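Local coordinates for protein Ral guanine nucleotide dissociation stimulator-like 2 (Mus musculus, PDB 4JGW) that probably acts as a guanine nucleotide exchange factor and is a putative effector of Ras or Rap, here represented by its REM and CDC25-homology region, at residues Asp98-Leu103 / Glu145-Arg150; Ala81-Arg84 / Ser88-Ala91; Ala91-Val96 / Glu131-Glu136; Thr124-His129 / Arg168-Arg173; Glu19-Ala24 / Ser47-Arg52. All coordinates share one frame; numbering follows the deposited sequence.

Contact 1 of 5, residues Asp98-Leu103 / Glu145-Arg150; sequences DRLEAL and ESFLLR
One face of the Phe147 ring is covered by Leu100, whose CB stands 3.8 Å from the ring centroid and 15° off the ring normal, the geometry of a CH-pi contact. Beyond CB the branch runs past the rim on the CE2/CZ side, CD1 nearest CE2 at 3.9 Å and CD2 nearest CZ. At the guanidinium of Arg150, Ser146 O and Phe147 CA lie over one face, displaced toward the rim, while Glu101 CG comes to the edge near the plane. Leu100 and Phe147 cross at about a right angle. Phe147 has CG anti to the backbone N (chi1 156°), which carries the ring across to helix 89-101, where CE1 also comes within 3.3 Å of Leu100 O. No direct hydrogen bond joins the segments. On the polar side a water bridges them, donating to Glu101 OE2 at 2.6 Å and accepting from Arg150 NH2 at 2.9 Å, with a weak third bond to Ser146 OG. The Glu101 carboxylate thus meets Arg150 through this water, while Arg150 NE forms a salt bridge with Glu104. The contact joins the C-terminal end of helix 89-101 to helix 138-151 in the N-terminal Ras-GEF (REM) region; helix 108-128 lies beside it, Leu111 and Thr115 touching Phe147 and Thr114 touching Leu103 just past the end of helix 89-101.

Contact 2 of 5, residues Ala81-Arg84 / Ser88-Ala91; sequences ATHR and STPA
The CA atoms of Arg84 and Ser88 lie 5.0 Å apart, as the chain turns back between helix 75-82 and helix 89-101. Ser88 has an extended backbone and occupies the N-cap position of the second helix, its OG accepting a weak capping bond from Ala91 N. Across the turn, Thr89 OG1 is gripped by two side chains. His83 NE2 meets it at 2.8 Å with an angle of 160°, and either partner could supply the proton. Arg84 NE donates to the same oxygen at 3.0 Å; the bond is nearly straight and the oxygen lies only 3° out of the guanidinium plane, while NH2 adds a weak bond. This is a short connection between two consecutive helices of the REM region, in which the first turn of the later helix is tied to His83 and Arg84 near the end of helix 75-82. The imidazole brings its edge to the turn, with Ser88 C and Thr89 N near its plane, and Arg84 CG lies over one of its faces. At the other ring nitrogen, ND1 bonds to Leu80 O, so both nitrogens have partners and the rotation of the ring is fixed. Trp125 of helix 108-128 meets the same ring edge-to-face.

Contact 3 of 5, residues Ala91-Val96 / Glu131-Glu136; sequences ALFGLV and EDFGSE
Phe93 and Phe133 make the whole of this contact, and they meet closely at a single corner: Phe93 CE1 lies 4.0 Å from Phe133 CE2, with Phe93 CD1 at a like distance from that same carbon. The ring planes are almost perpendicular (89°) and the centroids stand 5.9 Å apart. Phe93 CD1 lies in the plane of the Phe133 ring, at its edge, whereas Phe133 approaches the Phe93 ring obliquely. The CA atoms of the two residues are 9.7 Å apart, so the rings alone span the gap. Phe93 does so with CG anti to the backbone N (chi1 -156°), directing its ring from helix 89-101 toward the loop. In contrast to this buried meeting of rings, Glu131, Ser135 and Glu136 face solvent and take no part, while Asp132 is held by Trp125 NE1; the summed buried surface is only 68 Å². Around the pair, Phe93 also touches Leu122 of helix 108-128 and Gln140 and Leu144 of helix 138-151, while Phe133 packs on Trp125 and Leu126, which places the contact where the loop joining those two helices folds back against helix 89-101.

Contact 4 of 5, residues Thr124-His129 / Arg168-Arg173; sequences TWLASH and RNLRAR
Leu126 carries this helix-to-helix packing contact of the REM region, in which the end of helix 108-128 lies against the end of helix 164-172. From CB, which points toward the partner helix, the chain runs to CG anti to the backbone N (chi1 179°); this sends CG toward helix 164-172, and the two methyls fork from it. CD2 makes the closer contacts: it reaches Asn169 CB at 3.6 Å and Leu170 CD2 at 3.9 Å, and Leu170 CG is equally near it. CD1 faces the same Leu170 methyl at 4.0 Å and comes more distantly to Arg173 CD. Leu126 therefore sets its forked end against the Leu170 branch, while Asn169 offers only its aliphatic CB and crosses the leucine at about a right angle. The CA atoms of Leu126 and Leu170 are 7.5 Å apart, and the two segments share no hydrogen bond. Burial is uneven: Leu170 is buried and Leu126 partly exposed, whereas Asn169 and Arg173 lie at the surface. Phe133, in the loop that follows helix 108-128, touches both leucines. Behind the interface, on the segment's own helix, Thr124 O accepts both Ser128 N at 2.8 Å and Ser128 OG at 3.0 Å, the hydroxyl approaching from 38° above the carbonyl plane.

Contact 5 of 5, residues Glu19-Ala24 / Ser47-Arg52; sequences EEEDGA and SSRRLR
Arg49 NH2 is held between two carboxylates, with Glu21 OE2 at 2.7 Å and Glu19 OE1 at 3.1 Å. The three residues form a salt-bridge network on an antiparallel sheet. Strands 11-21 and 24-33 make a beta-hairpin closed by the two-residue turn Asp22-Gly23, and strand 24-33 runs between strand 11-21 and strand 46-54, so the charges meet across an intervening strand. The two carboxylates approach differently. Glu19 OE1 lies over one face of the guanidinium, 2.9 Å above its plane, with the carboxylate plane turned 78° from it; this pairing is electrostatic, and no N-H points at the oxygen. Glu21 comes in obliquely, its carboxylate plane at 67°. Arg49 spans the distance with an extended chain, CG anti to the backbone N (chi1 -177°), and both glutamates are also extended beyond CG. The polar ends have further partners: Glu19 OE2 bonds to Trp17 NE1, and Phe26 of the intervening strand 24-33 makes a cation-pi contact with Arg49. Closing the hairpin turn, Glu21 N bonds to Ala24 O and Ala24 N to Glu21 O. At the far side of the turn Ala24 CB meets Leu51 CD1 at 4.1 Å.

In the fold
Contact 5 comes first in the chain, on the sheet at the N-terminal end, and its centre lies 21 to 29 Å from those of the others, with no direct touch. Contact 2 follows, then contacts 3, 1 and 4, whose segments alternate along the chain, so residues far apart in sequence are brought together. Contacts 1 to 4 lie among the packed helices of the N-terminal Ras-GEF (REM) range. Contacts 1, 2 and 3 share helix 89-101; contacts 2 and 3, about 7 Å apart between centres, also share Ala91. Trp125 links contact 4 to contacts 2 and 3, and a Glu145-Arg171 salt bridge joins contacts 1 and 4, so these four are connected.

Contact 1 of 5, residues Asp98-Leu103 / Glu145-Arg150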
# COMPACT_ATOMS: atom_id res chain seq x y z
N ASP A 98 -4.18 -29.86 -4.95
CA ASP A 98 -3.25 -30.99 -5.07
C ASP A 98 -3.04 -31.68 -3.72
O ASP A 98 -3.19 -32.90 -3.61
CB ASP A 98 -1.90 -30.53 -5.62
CG ASP A 98 -1.90 -30.39 -7.13
OD1 ASP A 98 -2.93 -30.67 -7.77
OD2 ASP A 98 -0.85 -30.00 -7.68
N ARG A 99 -2.70 -30.88 -2.71
CA ARG A 99 -2.41 -31.38 -1.36
C ARG A 99 -3.60 -32.10 -0.74
O ARG A 99 -3.43 -33.13 -0.07
CB ARG A 99 -1.91 -30.23 -0.47
CG ARG A 99 -1.63 -30.61 0.99
CD ARG A 99 -0.50 -31.61 1.15
NE ARG A 99 -0.34 -32.03 2.54
CZ ARG A 99 0.45 -33.02 2.95
NH1 ARG A 99 1.18 -33.71 2.08
NH2 ARG A 99 0.51 -33.31 4.24
N LEU A 100 -4.80 -31.58 -0.97
CA LEU A 100 -6.03 -32.20 -0.48
C LEU A 100 -6.32 -33.52 -1.18
O LEU A 100 -6.79 -34.47 -0.55
CB LEU A 100 -7.22 -31.24 -0.61
CG LEU A 100 -7.26 -29.99 0.27
CD1 LEU A 100 -8.35 -29.03 -0.21
CD2 LEU A 100 -7.46 -30.33 1.75
N GLU A 101 -6.05 -33.58 -2.48
CA GLU A 101 -6.26 -34.78 -3.29
C GLU A 101 -5.32 -35.92 -2.91
O GLU A 101 -5.73 -37.09 -2.89
CB GLU A 101 -6.12 -34.46 -4.78
CG GLU A 101 -7.34 -33.78 -5.39
CD GLU A 101 -7.05 -33.15 -6.74
OE1 GLU A 101 -5.99 -33.43 -7.33
OE2 GLU A 101 -7.91 -32.38 -7.22
N ALA A 102 -4.07 -35.59 -2.61
CA ALA A 102 -3.08 -36.58 -2.18
C ALA A 102 -3.32 -37.03 -0.74
O ALA A 102 -2.53 -37.79 -0.17
CB ALA A 102 -1.67 -36.02 -2.33
N LEU A 103 -4.44 -36.58 -0.17
CA LEU A 103 -4.76 -36.83 1.23
C LEU A 103 -6.13 -37.49 1.37
O LEU A 103 -6.65 -37.63 2.49
CB LEU A 103 -4.70 -35.51 2.01
CG LEU A 103 -3.79 -35.45 3.23
CD1 LEU A 103 -2.32 -35.57 2.84
CD2 LEU A 103 -4.02 -34.15 3.97
N GLU A 145 -14.48 -28.24 -4.93
CA GLU A 145 -15.83 -28.63 -4.51
C GLU A 145 -16.19 -30.07 -4.86
O GLU A 145 -17.06 -30.67 -4.22
CB GLU A 145 -16.89 -27.62 -4.99
CG GLU A 145 -17.44 -27.84 -6.40
CD GLU A 145 -18.65 -26.96 -6.68
OE1 GLU A 145 -18.48 -25.73 -6.81
OE2 GLU A 145 -19.78 -27.50 -6.78
N SER A 146 -15.52 -30.63 -5.87
CA SER A 146 -15.66 -32.05 -6.19
C SER A 146 -14.95 -32.91 -5.14
O SER A 146 -15.38 -34.03 -4.87
CB SER A 146 -15.11 -32.36 -7.59
OG SER A 146 -13.70 -32.21 -7.64
N PHE A 147 -13.88 -32.38 -4.57
CA PHE A 147 -13.14 -33.04 -3.49
C PHE A 147 -13.98 -33.11 -2.21
O PHE A 147 -13.95 -34.12 -1.50
CB PHE A 147 -11.81 -32.33 -3.23
CG PHE A 147 -11.26 -32.54 -1.84
CD1 PHE A 147 -10.52 -33.68 -1.54
CD2 PHE A 147 -11.48 -31.60 -0.84
CE1 PHE A 147 -10.01 -33.88 -0.26
CE2 PHE A 147 -10.98 -31.80 0.45
CZ PHE A 147 -10.24 -32.94 0.74
N LEU A 148 -14.71 -32.04 -1.92
CA LEU A 148 -15.52 -31.92 -0.71
C LEU A 148 -16.73 -32.85 -0.71
O LEU A 148 -17.04 -33.47 0.30
CB LEU A 148 -15.96 -30.47 -0.49
CG LEU A 148 -14.88 -29.45 -0.13
CD1 LEU A 148 -15.31 -28.04 -0.51
CD2 LEU A 148 -14.51 -29.52 1.35
N LEU A 149 -17.40 -32.94 -1.86
CA LEU A 149 -18.56 -33.82 -2.03
C LEU A 149 -18.15 -35.29 -2.09
O LEU A 149 -18.89 -36.17 -1.65
CB LEU A 149 -19.34 -33.44 -3.30
CG LEU A 149 -20.48 -32.42 -3.21
CD1 LEU A 149 -20.00 -31.02 -2.83
CD2 LEU A 149 -21.23 -32.37 -4.54
N ARG A 150 -16.96 -35.54 -2.63
CA ARG A 150 -16.39 -36.89 -2.75
C ARG A 150 -16.01 -37.46 -1.38
O ARG A 150 -16.13 -38.67 -1.15
CB ARG A 150 -15.17 -36.84 -3.65
CG ARG A 150 -14.86 -38.12 -4.42
CD ARG A 150 -14.06 -37.79 -5.67
NE ARG A 150 -12.85 -37.03 -5.37
CZ ARG A 150 -12.34 -36.07 -6.14
NH1 ARG A 150 -12.94 -35.72 -7.27
NH2 ARG A 150 -11.24 -35.43 -5.77
O HOH W 1 -10.46 -32.81 -6.87

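Contact 2 of 5, residues Ala81-Arg84 / Ser88-Ala91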
# COMPACT_ATOMS: atom_id res chain seq x y z
N ALA A 81 -0.60 -12.80 1.21
CA ALA A 81 -0.44 -11.41 0.78
C ALA A 81 0.63 -11.22 -0.29
O ALA A 81 0.49 -10.35 -1.15
CB ALA A 81 -0.17 -10.51 1.98
N THR A 82 1.69 -12.02 -0.23
CA THR A 82 2.86 -11.83 -1.11
C THR A 82 2.97 -12.83 -2.27
O THR A 82 3.87 -12.69 -3.11
CB THR A 82 4.19 -11.85 -0.31
OG1 THR A 82 4.37 -13.14 0.29
CG2 THR A 82 4.21 -10.77 0.77
N HIS A 83 2.08 -13.82 -2.33
CA HIS A 83 2.23 -14.94 -3.27
C HIS A 83 2.34 -14.55 -4.75
O HIS A 83 3.03 -15.22 -5.52
CB HIS A 83 1.15 -16.01 -3.06
CG HIS A 83 -0.19 -15.65 -3.63
ND1 HIS A 83 -1.08 -14.83 -2.98
CD2 HIS A 83 -0.79 -16.03 -4.78
CE1 HIS A 83 -2.17 -14.70 -3.72
NE2 HIS A 83 -2.02 -15.42 -4.82
N ARG A 84 1.67 -13.47 -5.13
CA ARG A 84 1.67 -13.02 -6.53
C ARG A 84 3.02 -12.48 -6.99
O ARG A 84 3.22 -12.23 -8.17
CB ARG A 84 0.57 -11.98 -6.76
CG ARG A 84 -0.83 -12.56 -6.71
CD ARG A 84 -1.84 -11.63 -7.33
NE ARG A 84 -3.05 -12.35 -7.71
CZ ARG A 84 -3.94 -11.92 -8.59
NH1 ARG A 84 -3.77 -10.76 -9.21
NH2 ARG A 84 -5.01 -12.66 -8.86
N SER A 88 1.42 -17.61 -8.71
CA SER A 88 0.14 -17.00 -9.09
C SER A 88 -1.00 -17.59 -8.28
O SER A 88 -0.87 -18.67 -7.69
CB SER A 88 -0.11 -17.14 -10.59
OG SER A 88 -0.47 -18.47 -10.94
N THR A 89 -2.12 -16.87 -8.24
CA THR A 89 -3.32 -17.28 -7.53
C THR A 89 -3.88 -18.64 -8.00
O THR A 89 -4.18 -19.49 -7.16
CB THR A 89 -4.41 -16.18 -7.56
OG1 THR A 89 -3.94 -15.04 -6.82
CG2 THR A 89 -5.72 -16.66 -6.94
N PRO A 90 -4.00 -18.85 -9.33
CA PRO A 90 -4.45 -20.18 -9.76
C PRO A 90 -3.43 -21.29 -9.46
O PRO A 90 -3.82 -22.42 -9.17
CB PRO A 90 -4.66 -20.02 -11.27
CG PRO A 90 -3.86 -18.83 -11.65
CD PRO A 90 -3.88 -17.92 -10.47
N ALA A 91 -2.15 -20.95 -9.51
CA ALA A 91 -1.08 -21.90 -9.20
C ALA A 91 -1.11 -22.32 -7.73
O ALA A 91 -0.95 -23.50 -7.42
CB ALA A 91 0.28 -21.32 -9.57

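Contact 3 of 5, residues Ala91-Val96 / Glu131-Glu136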
# COMPACT_ATOMS: atom_id res chain seq x y z
N ALA A 91 -2.15 -20.95 -9.51
CA ALA A 91 -1.08 -21.90 -9.20
C ALA A 91 -1.11 -22.32 -7.73
O ALA A 91 -0.95 -23.50 -7.42
CB ALA A 91 0.28 -21.32 -9.57
N LEU A 92 -1.31 -21.35 -6.84
CA LEU A 92 -1.39 -21.61 -5.40
C LEU A 92 -2.65 -22.39 -5.03
O LEU A 92 -2.60 -23.33 -4.24
CB LEU A 92 -1.30 -20.31 -4.60
CG LEU A 92 -1.24 -20.38 -3.07
CD1 LEU A 92 -0.02 -21.15 -2.59
CD2 LEU A 92 -1.25 -18.98 -2.47
N PHE A 93 -3.78 -21.97 -5.61
CA PHE A 93 -5.06 -22.65 -5.44
C PHE A 93 -4.96 -24.10 -5.90
O PHE A 93 -5.47 -25.01 -5.24
CB PHE A 93 -6.14 -21.92 -6.25
CG PHE A 93 -7.55 -22.12 -5.74
CD1 PHE A 93 -8.57 -21.28 -6.17
CD2 PHE A 93 -7.87 -23.14 -4.84
CE1 PHE A 93 -9.88 -21.45 -5.73
CE2 PHE A 93 -9.17 -23.31 -4.39
CZ PHE A 93 -10.18 -22.47 -4.83
N GLY A 94 -4.30 -24.31 -7.04
CA GLY A 94 -4.09 -25.65 -7.60
C GLY A 94 -3.28 -26.56 -6.69
O GLY A 94 -3.61 -27.74 -6.53
N LEU A 95 -2.22 -26.01 -6.09
CA LEU A 95 -1.36 -26.77 -5.17
C LEU A 95 -2.06 -27.09 -3.85
O LEU A 95 -1.74 -28.09 -3.21
CB LEU A 95 -0.05 -26.02 -4.92
CG LEU A 95 0.89 -25.89 -6.12
CD1 LEU A 95 1.90 -24.79 -5.87
CD2 LEU A 95 1.59 -27.21 -6.45
N VAL A 96 -3.00 -26.24 -3.45
CA VAL A 96 -3.85 -26.51 -2.30
C VAL A 96 -4.78 -27.68 -2.62
O VAL A 96 -4.91 -28.62 -1.83
CB VAL A 96 -4.67 -25.26 -1.86
CG1 VAL A 96 -5.76 -25.63 -0.86
CG2 VAL A 96 -3.74 -24.20 -1.27
N GLU A 131 -10.06 -9.76 -4.63
CA GLU A 131 -9.68 -9.43 -6.01
C GLU A 131 -8.78 -10.48 -6.66
O GLU A 131 -8.63 -10.50 -7.89
CB GLU A 131 -9.00 -8.05 -6.07
CG GLU A 131 -9.90 -6.87 -5.66
CD GLU A 131 -9.90 -6.59 -4.16
OE1 GLU A 131 -9.18 -7.28 -3.40
OE2 GLU A 131 -10.64 -5.67 -3.74
N ASP A 132 -8.19 -11.35 -5.84
CA ASP A 132 -7.35 -12.45 -6.33
C ASP A 132 -8.16 -13.48 -7.12
O ASP A 132 -7.64 -14.11 -8.05
CB ASP A 132 -6.63 -13.15 -5.17
CG ASP A 132 -5.43 -12.37 -4.66
OD1 ASP A 132 -5.19 -11.23 -5.12
OD2 ASP A 132 -4.71 -12.90 -3.79
N PHE A 133 -9.43 -13.65 -6.74
CA PHE A 133 -10.29 -14.68 -7.32
C PHE A 133 -11.19 -14.14 -8.43
O PHE A 133 -11.88 -13.13 -8.26
CB PHE A 133 -11.14 -15.33 -6.22
CG PHE A 133 -10.33 -15.96 -5.12
CD1 PHE A 133 -10.01 -15.24 -3.98
CD2 PHE A 133 -9.89 -17.28 -5.23
CE1 PHE A 133 -9.25 -15.82 -2.96
CE2 PHE A 133 -9.14 -17.86 -4.22
CZ PHE A 133 -8.82 -17.13 -3.08
N GLY A 134 -11.16 -14.82 -9.57
CA GLY A 134 -11.99 -14.45 -10.72
C GLY A 134 -12.31 -15.64 -11.60
O GLY A 134 -12.66 -16.71 -11.11
N SER A 135 -12.20 -15.43 -12.91
CA SER A 135 -12.50 -16.46 -13.90
C SER A 135 -11.35 -17.46 -14.05
O SER A 135 -11.57 -18.61 -14.44
CB SER A 135 -12.82 -15.82 -15.26
OG SER A 135 -12.95 -16.79 -16.28
N GLU A 136 -10.14 -17.00 -13.75
CA GLU A 136 -8.92 -17.80 -13.90
C GLU A 136 -8.83 -18.99 -12.94
O GLU A 136 -8.09 -19.94 -13.20
CB GLU A 136 -7.68 -16.91 -13.75
CG GLU A 136 -7.47 -15.93 -14.90
CD GLU A 136 -6.29 -15.00 -14.66
OE1 GLU A 136 -5.91 -14.78 -13.49
OE2 GLU A 136 -5.74 -14.47 -15.66

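Contact 4 of 5, residues Thr124-His129 / Arg168-Arg173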
# COMPACT_ATOMS: atom_id res chain seq x y z
N THR A 124 -10.00 -17.04 4.83
CA THR A 124 -9.14 -15.90 5.16
C THR A 124 -8.60 -15.22 3.88
O THR A 124 -8.65 -14.00 3.76
CB THR A 124 -7.97 -16.31 6.09
OG1 THR A 124 -8.50 -16.83 7.31
CG2 THR A 124 -7.08 -15.12 6.42
N TRP A 125 -8.12 -16.04 2.94
CA TRP A 125 -7.63 -15.56 1.64
C TRP A 125 -8.68 -14.76 0.88
O TRP A 125 -8.40 -13.66 0.39
CB TRP A 125 -7.14 -16.76 0.80
CG TRP A 125 -6.42 -16.43 -0.49
CD1 TRP A 125 -6.07 -15.19 -0.95
CD2 TRP A 125 -5.92 -17.37 -1.45
NE1 TRP A 125 -5.41 -15.30 -2.15
CE2 TRP A 125 -5.30 -16.63 -2.48
CE3 TRP A 125 -5.95 -18.77 -1.54
CZ2 TRP A 125 -4.71 -17.24 -3.59
CZ3 TRP A 125 -5.36 -19.37 -2.65
CH2 TRP A 125 -4.75 -18.61 -3.66
N LEU A 126 -9.89 -15.31 0.81
CA LEU A 126 -11.00 -14.67 0.10
C LEU A 126 -11.44 -13.38 0.79
O LEU A 126 -11.72 -12.38 0.13
CB LEU A 126 -12.17 -15.64 -0.05
CG LEU A 126 -13.46 -15.18 -0.74
CD1 LEU A 126 -13.20 -14.74 -2.18
CD2 LEU A 126 -14.48 -16.30 -0.70
N ALA A 127 -11.50 -13.42 2.12
CA ALA A 127 -11.88 -12.25 2.92
C ALA A 127 -10.83 -11.14 2.83
O ALA A 127 -11.18 -9.97 2.67
CB ALA A 127 -12.14 -12.64 4.36
N SER A 128 -9.56 -11.52 2.92
CA SER A 128 -8.45 -10.57 2.85
C SER A 128 -8.22 -10.02 1.44
O SER A 128 -8.04 -8.82 1.27
CB SER A 128 -7.16 -11.19 3.38
OG SER A 128 -7.27 -11.53 4.75
N HIS A 129 -8.22 -10.91 0.45
CA HIS A 129 -7.91 -10.52 -0.93
C HIS A 129 -8.94 -11.06 -1.93
O HIS A 129 -8.64 -11.98 -2.69
CB HIS A 129 -6.50 -11.01 -1.31
CG HIS A 129 -5.50 -10.88 -0.21
ND1 HIS A 129 -4.97 -9.67 0.18
CD2 HIS A 129 -4.92 -11.81 0.59
CE1 HIS A 129 -4.11 -9.86 1.17
NE2 HIS A 129 -4.07 -11.15 1.43
N ARG A 168 -19.95 -20.96 -2.12
CA ARG A 168 -20.89 -19.93 -2.58
C ARG A 168 -20.21 -18.58 -2.77
O ARG A 168 -20.43 -17.90 -3.78
CB ARG A 168 -22.07 -19.81 -1.60
CG ARG A 168 -23.08 -18.72 -1.94
CD ARG A 168 -24.25 -18.72 -0.97
NE ARG A 168 -23.86 -18.35 0.39
CZ ARG A 168 -23.98 -17.14 0.92
NH1 ARG A 168 -24.49 -16.14 0.20
NH2 ARG A 168 -23.59 -16.92 2.17
N ASN A 169 -19.39 -18.19 -1.80
CA ASN A 169 -18.64 -16.94 -1.86
C ASN A 169 -17.57 -16.94 -2.95
O ASN A 169 -17.30 -15.90 -3.57
CB ASN A 169 -18.03 -16.60 -0.50
CG ASN A 169 -19.07 -16.18 0.53
OD1 ASN A 169 -19.99 -15.42 0.23
ND2 ASN A 169 -18.93 -16.68 1.75
N LEU A 170 -16.96 -18.10 -3.19
CA LEU A 170 -15.97 -18.26 -4.26
C LEU A 170 -16.62 -18.32 -5.64
O LEU A 170 -15.99 -17.94 -6.63
CB LEU A 170 -15.10 -19.50 -4.02
CG LEU A 170 -14.02 -19.46 -2.93
CD1 LEU A 170 -13.55 -20.87 -2.59
CD2 LEU A 170 -12.83 -18.59 -3.34
N ARG A 171 -17.86 -18.79 -5.69
CA ARG A 171 -18.64 -18.84 -6.93
C ARG A 171 -18.95 -17.44 -7.46
O ARG A 171 -18.83 -17.18 -8.66
CB ARG A 171 -19.95 -19.61 -6.72
CG ARG A 171 -19.82 -21.12 -6.72
CD ARG A 171 -21.16 -21.76 -6.37
NE ARG A 171 -21.06 -23.21 -6.21
CZ ARG A 171 -22.08 -24.00 -5.87
NH1 ARG A 171 -23.28 -23.49 -5.64
NH2 ARG A 171 -21.89 -25.31 -5.75
N ALA A 172 -19.35 -16.55 -6.55
CA ALA A 172 -19.70 -15.16 -6.89
C ALA A 172 -18.56 -14.43 -7.59
O ALA A 172 -18.80 -13.52 -8.39
CB ALA A 172 -20.13 -14.41 -5.63
N ARG A 173 -17.33 -14.83 -7.29
CA ARG A 173 -16.13 -14.26 -7.90
C ARG A 173 -15.41 -15.29 -8.75
O ARG A 173 -15.25 -15.12 -9.96
CB ARG A 173 -15.20 -13.69 -6.84
CG ARG A 173 -15.72 -12.44 -6.15
CD ARG A 173 -14.68 -11.83 -5.23
NE ARG A 173 -14.97 -10.43 -4.93
CZ ARG A 173 -14.55 -9.39 -5.65
NH1 ARG A 173 -13.81 -9.59 -6.74
NH2 ARG A 173 -14.87 -8.16 -5.29

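Contact 5 of 5, residues Glu19-Ala24 / Ser47-Arg52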
# COMPACT_ATOMS: atom_id res chain seq x y z
N GLU A 19 16.01 -26.94 11.75
CA GLU A 19 15.57 -28.29 11.39
C GLU A 19 15.24 -28.36 9.90
O GLU A 19 14.68 -27.42 9.33
CB GLU A 19 14.36 -28.71 12.22
CG GLU A 19 14.66 -28.96 13.69
CD GLU A 19 13.44 -29.42 14.48
OE1 GLU A 19 12.44 -29.84 13.87
OE2 GLU A 19 13.49 -29.36 15.73
N GLU A 20 15.59 -29.49 9.28
CA GLU A 20 15.34 -29.70 7.86
C GLU A 20 14.19 -30.68 7.63
O GLU A 20 14.05 -31.67 8.35
CB GLU A 20 16.60 -30.22 7.15
CG GLU A 20 17.83 -29.31 7.26
CD GLU A 20 17.71 -28.01 6.48
OE1 GLU A 20 16.94 -27.96 5.49
OE2 GLU A 20 18.39 -27.03 6.85
N GLU A 21 13.35 -30.38 6.64
CA GLU A 21 12.28 -31.28 6.22
C GLU A 21 12.34 -31.50 4.71
O GLU A 21 13.12 -30.86 4.01
CB GLU A 21 10.91 -30.74 6.64
CG GLU A 21 10.59 -30.95 8.12
CD GLU A 21 9.14 -30.68 8.48
OE1 GLU A 21 8.33 -30.34 7.59
OE2 GLU A 21 8.80 -30.82 9.68
N ASP A 22 11.50 -32.42 4.21
CA ASP A 22 11.49 -32.83 2.80
C ASP A 22 12.06 -31.77 1.85
O ASP A 22 13.12 -31.98 1.25
CB ASP A 22 10.07 -33.25 2.38
CG ASP A 22 10.02 -33.82 0.96
OD1 ASP A 22 11.01 -34.42 0.49
OD2 ASP A 22 8.96 -33.67 0.31
N GLY A 23 11.37 -30.64 1.73
CA GLY A 23 11.82 -29.55 0.88
C GLY A 23 11.69 -28.18 1.54
O GLY A 23 11.31 -27.22 0.88
N ALA A 24 12.02 -28.11 2.83
CA ALA A 24 11.89 -26.88 3.61
C ALA A 24 12.87 -26.82 4.78
O ALA A 24 13.30 -27.85 5.29
CB ALA A 24 10.46 -26.71 4.10
N SER A 47 7.22 -21.72 22.50
CA SER A 47 7.98 -22.08 21.31
C SER A 47 7.37 -21.56 20.01
O SER A 47 6.19 -21.20 19.95
CB SER A 47 8.18 -23.60 21.23
OG SER A 47 6.97 -24.27 20.97
N SER A 48 8.20 -21.50 18.97
CA SER A 48 7.76 -21.24 17.61
C SER A 48 8.60 -22.06 16.65
O SER A 48 9.81 -22.19 16.84
CB SER A 48 7.87 -19.75 17.27
OG SER A 48 9.22 -19.32 17.28
N ARG A 49 7.95 -22.63 15.64
CA ARG A 49 8.64 -23.32 14.56
C ARG A 49 8.25 -22.67 13.24
O ARG A 49 7.18 -22.93 12.69
CB ARG A 49 8.32 -24.82 14.58
CG ARG A 49 9.06 -25.63 13.52
CD ARG A 49 8.75 -27.12 13.59
NE ARG A 49 9.48 -27.85 12.56
CZ ARG A 49 9.68 -29.17 12.54
NH1 ARG A 49 9.21 -29.94 13.52
NH2 ARG A 49 10.37 -29.71 11.54
N ARG A 50 9.13 -21.80 12.74
CA ARG A 50 8.81 -20.96 11.59
C ARG A 50 9.57 -21.36 10.33
O ARG A 50 10.80 -21.52 10.36
CB ARG A 50 9.07 -19.48 11.91
CG ARG A 50 8.35 -18.98 13.16
CD ARG A 50 8.34 -17.47 13.21
NE ARG A 50 7.73 -16.98 14.44
CZ ARG A 50 8.42 -16.62 15.53
NH1 ARG A 50 9.74 -16.69 15.54
NH2 ARG A 50 7.76 -16.18 16.60
N LEU A 51 8.84 -21.50 9.23
CA LEU A 51 9.44 -21.82 7.93
C LEU A 51 10.31 -20.66 7.46
O LEU A 51 9.87 -19.51 7.44
CB LEU A 51 8.36 -22.17 6.89
CG LEU A 51 8.83 -22.77 5.56
CD1 LEU A 51 7.77 -23.68 4.94
CD2 LEU A 51 9.26 -21.70 4.56
N ARG A 52 11.54 -20.98 7.08
CA ARG A 52 12.52 -19.99 6.62
C ARG A 52 12.64 -19.98 5.10
O ARG A 52 12.71 -18.92 4.48
CB ARG A 52 13.88 -20.26 7.25
CG ARG A 52 14.00 -19.83 8.70
CD ARG A 52 14.39 -18.36 8.81
NE ARG A 52 15.08 -18.07 10.06
CZ ARG A 52 16.39 -18.27 10.26
NH1 ARG A 52 17.15 -18.75 9.29
NH2 ARG A 52 16.92 -17.97 11.44